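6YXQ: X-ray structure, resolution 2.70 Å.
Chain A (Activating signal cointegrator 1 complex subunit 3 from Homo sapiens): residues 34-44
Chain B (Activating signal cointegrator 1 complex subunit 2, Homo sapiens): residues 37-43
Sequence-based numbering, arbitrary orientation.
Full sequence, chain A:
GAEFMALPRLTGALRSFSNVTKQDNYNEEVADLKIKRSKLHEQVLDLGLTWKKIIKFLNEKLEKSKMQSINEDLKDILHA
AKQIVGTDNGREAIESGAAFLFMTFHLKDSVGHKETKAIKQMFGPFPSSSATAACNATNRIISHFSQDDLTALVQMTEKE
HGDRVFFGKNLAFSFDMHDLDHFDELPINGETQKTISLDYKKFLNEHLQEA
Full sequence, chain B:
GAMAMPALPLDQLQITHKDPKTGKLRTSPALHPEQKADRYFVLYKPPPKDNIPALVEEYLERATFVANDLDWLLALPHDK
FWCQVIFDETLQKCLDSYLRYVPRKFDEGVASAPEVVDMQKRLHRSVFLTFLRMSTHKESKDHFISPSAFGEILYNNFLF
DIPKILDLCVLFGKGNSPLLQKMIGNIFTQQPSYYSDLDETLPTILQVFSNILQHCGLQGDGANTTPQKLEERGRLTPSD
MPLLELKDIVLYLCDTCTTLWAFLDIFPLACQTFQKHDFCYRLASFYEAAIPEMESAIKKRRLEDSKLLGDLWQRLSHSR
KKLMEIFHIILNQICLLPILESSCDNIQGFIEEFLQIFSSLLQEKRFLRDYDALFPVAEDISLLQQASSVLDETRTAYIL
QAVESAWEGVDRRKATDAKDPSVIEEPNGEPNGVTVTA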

# COMPACT_ATOMS: atom_id res chain seq x y z
N LYS A 34 -6.25 20.08 11.61
CA LYS A 34 -6.02 21.05 12.65
C LYS A 34 -5.65 20.44 13.97
O LYS A 34 -4.80 20.98 14.69
N ILE A 35 -6.39 19.41 14.39
CA ILE A 35 -5.98 18.86 15.67
C ILE A 35 -4.54 18.35 15.59
O ILE A 35 -3.80 18.40 16.58
N LYS A 36 -4.10 17.89 14.41
CA LYS A 36 -2.69 17.53 14.23
C LYS A 36 -1.79 18.73 14.49
O LYS A 36 -0.78 18.62 15.20
N ARG A 37 -2.13 19.87 13.89
CA ARG A 37 -1.37 21.09 14.13
C ARG A 37 -1.38 21.46 15.61
O ARG A 37 -0.38 21.96 16.14
N SER A 38 -2.50 21.22 16.28
CA SER A 38 -2.64 21.53 17.70
C SER A 38 -1.61 20.80 18.54
O SER A 38 -1.10 21.35 19.52
N LYS A 39 -1.28 19.56 18.17
CA LYS A 39 -0.38 18.76 18.98
C LYS A 39 0.99 18.56 18.35
O LYS A 39 1.80 17.82 18.92
N LEU A 40 1.29 19.19 17.22
CA LEU A 40 2.60 18.99 16.61
C LEU A 40 3.70 19.77 17.30
O LEU A 40 4.85 19.71 16.84
N HIS A 41 3.41 20.49 18.38
CA HIS A 41 4.42 21.38 18.96
C HIS A 41 5.56 20.59 19.59
O HIS A 41 6.73 20.94 19.41
N GLU A 42 5.24 19.52 20.32
CA GLU A 42 6.26 18.70 20.97
C GLU A 42 6.52 17.40 20.21
O GLU A 42 7.28 16.55 20.70
N GLN A 43 5.94 17.23 19.02
CA GLN A 43 6.07 15.96 18.32
C GLN A 43 7.47 15.76 17.75
O GLN A 43 7.92 14.62 17.61
N VAL A 44 8.18 16.84 17.42
CA VAL A 44 9.54 16.72 16.92
C VAL A 44 10.49 16.80 18.12
O VAL A 44 10.60 17.82 18.80
N ALA B 37 0.78 6.32 22.97
CA ALA B 37 1.16 7.72 22.82
C ALA B 37 -0.01 8.53 22.27
O ALA B 37 -0.93 7.99 21.64
N ASP B 38 0.03 9.83 22.51
CA ASP B 38 -1.04 10.72 22.08
C ASP B 38 -0.81 11.28 20.68
O ASP B 38 -1.45 12.27 20.31
N ARG B 39 0.07 10.67 19.89
CA ARG B 39 0.34 11.17 18.55
C ARG B 39 -0.89 11.00 17.67
O ARG B 39 -1.36 9.87 17.45
N TYR B 40 -1.40 12.11 17.16
CA TYR B 40 -2.50 12.07 16.21
C TYR B 40 -2.00 11.59 14.85
O TYR B 40 -0.86 11.84 14.46
N PHE B 41 -2.87 10.90 14.12
CA PHE B 41 -2.60 10.43 12.77
C PHE B 41 -3.65 11.00 11.83
O PHE B 41 -4.85 10.83 12.06
N VAL B 42 -3.20 11.66 10.76
CA VAL B 42 -4.13 12.16 9.76
C VAL B 42 -4.25 11.16 8.62
O VAL B 42 -3.39 10.30 8.40
N LEU B 43 -5.34 11.28 7.87
CA LEU B 43 -5.61 10.41 6.75
C LEU B 43 -4.76 10.79 5.55
O LEU B 43 -4.23 11.90 5.45

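Chain A presents the end of a helix and the turn after it to an extended segment of chain B. Tyr B40 is the centre of the contact. Its CA-to-CB bond points toward chain A, chi1 is t, and it has the largest area covered. Ile A35 (t, t) also points toward the partner and lies over one face of the ring. Its CG2 is 3.6 Å from the centroid of the Tyr B40 ring, a CH-pi contact. Lys A36 points sideways, with chi1 off-well at -132°. Its CG meets the ring edge, 3.6 Å from Tyr B40 CD2, and lies 3.3 Å from Val B42 CG1. The aliphatic part of this lysine thus packs as a hydrophobic chain.

Lys A39 (chi1 p) runs past the tyrosine, with CD 3.3 Å from Tyr B40 CB. Its NZ donates to Asp B38 OD1 at 3.0 Å, a hydrogen bond within a salt bridge. Arg B39 (chi1 t) starts sideways, but its end reaches chain A. Its NH1 donates to the backbone Gln A43 O at 2.9 Å. The Gln A43 side chain (m, t) places CD over one face of the guanidinium.

Lys A36 NZ and Arg B39 NE are like-charged neighbours 4.2 Å apart. Both are hydrogen-bonded elsewhere in the structure.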

# COMPACT_ATOMS: atom_id res chain seq x y z
CB LYS A 34 -7.22 21.93 12.88
CG LYS A 34 -6.84 22.79 14.04
CD LYS A 34 -7.68 23.86 14.10
CE LYS A 34 -6.99 25.23 13.87
NZ LYS A 34 -7.91 26.24 14.57
CB ILE A 35 -6.97 17.79 16.17
CG1 ILE A 35 -6.34 16.98 17.30
CG2 ILE A 35 -7.42 16.92 15.04
CD1 ILE A 35 -7.33 16.18 18.13
CB LYS A 36 -2.45 16.99 12.83
CG LYS A 36 -1.66 15.70 12.78
CD LYS A 36 -0.23 15.83 13.23
CE LYS A 36 0.39 14.45 13.19
NZ LYS A 36 1.79 14.40 13.67
CB ARG A 37 -1.92 22.23 13.28
CG ARG A 37 -1.97 21.91 11.79
CD ARG A 37 -1.99 23.19 10.95
NE ARG A 37 -1.98 22.91 9.52
CZ ARG A 37 -3.06 22.97 8.74
NH1 ARG A 37 -4.24 23.30 9.27
NH2 ARG A 37 -2.96 22.71 7.45
CB SER A 38 -4.06 21.18 18.16
OG SER A 38 -4.09 20.75 19.51
CB LYS A 39 -1.01 17.40 19.29
CG LYS A 39 -1.66 16.74 18.10
CD LYS A 39 -2.56 15.60 18.54
CE LYS A 39 -3.24 15.81 19.87
NZ LYS A 39 -4.24 14.71 20.11
CB LEU A 40 2.57 19.34 15.11
CG LEU A 40 2.29 20.75 14.55
CD1 LEU A 40 3.44 21.72 14.74
CD2 LEU A 40 1.95 20.65 13.07
CB HIS A 41 3.77 22.34 19.97
CG HIS A 41 3.00 21.67 21.06
ND1 HIS A 41 3.52 21.47 22.32
CD2 HIS A 41 1.74 21.19 21.10
CE1 HIS A 41 2.62 20.87 23.08
NE2 HIS A 41 1.53 20.69 22.36
CB GLU A 42 5.83 18.39 22.41
CG GLU A 42 4.84 17.24 22.57
CD GLU A 42 3.42 17.59 22.14
OE1 GLU A 42 2.47 16.99 22.69
OE2 GLU A 42 3.24 18.44 21.25
CB GLN A 43 5.02 15.86 17.21
CG GLN A 43 3.64 15.49 17.71
CD GLN A 43 2.77 14.85 16.64
OE1 GLN A 43 3.28 14.34 15.64
NE2 GLN A 43 1.46 14.86 16.86
CB VAL A 44 9.86 17.74 15.81
CG1 VAL A 44 10.31 19.11 16.33
CG2 VAL A 44 10.87 17.16 14.83
CB ALA B 37 2.37 7.86 21.91
CB ASP B 38 -1.21 11.87 23.07
CG ASP B 38 -2.66 12.31 23.20
OD1 ASP B 38 -3.13 13.11 22.35
OD2 ASP B 38 -3.34 11.85 24.14
CB ARG B 39 1.53 10.46 17.93
CG ARG B 39 1.92 11.05 16.59
CD ARG B 39 3.31 10.61 16.21
NE ARG B 39 4.20 11.70 15.81
CZ ARG B 39 5.33 11.99 16.43
NH1 ARG B 39 6.09 12.99 16.00
NH2 ARG B 39 5.69 11.30 17.50
CB TYR B 40 -3.10 13.46 16.09
CG TYR B 40 -4.44 13.57 15.44
CD1 TYR B 40 -5.61 13.33 16.16
CD2 TYR B 40 -4.56 13.97 14.12
CE1 TYR B 40 -6.85 13.46 15.56
CE2 TYR B 40 -5.78 14.10 13.52
CZ TYR B 40 -6.93 13.83 14.24
OH TYR B 40 -8.15 13.97 13.62
CB PHE B 41 -2.63 8.90 12.70
CG PHE B 41 -1.33 8.25 13.08
CD1 PHE B 41 -1.04 7.96 14.40
CD2 PHE B 41 -0.43 7.88 12.10
CE1 PHE B 41 0.15 7.35 14.75
CE2 PHE B 41 0.76 7.26 12.44
CZ PHE B 41 1.05 6.99 13.76
CB VAL B 42 -3.73 13.55 9.22
CG1 VAL B 42 -3.58 14.51 10.34
CG2 VAL B 42 -2.45 13.47 8.38
CB LEU B 43 -7.09 10.46 6.38
CG LEU B 43 -8.04 10.20 7.55
CD1 LEU B 43 -9.27 11.07 7.43
CD2 LEU B 43 -8.41 8.73 7.64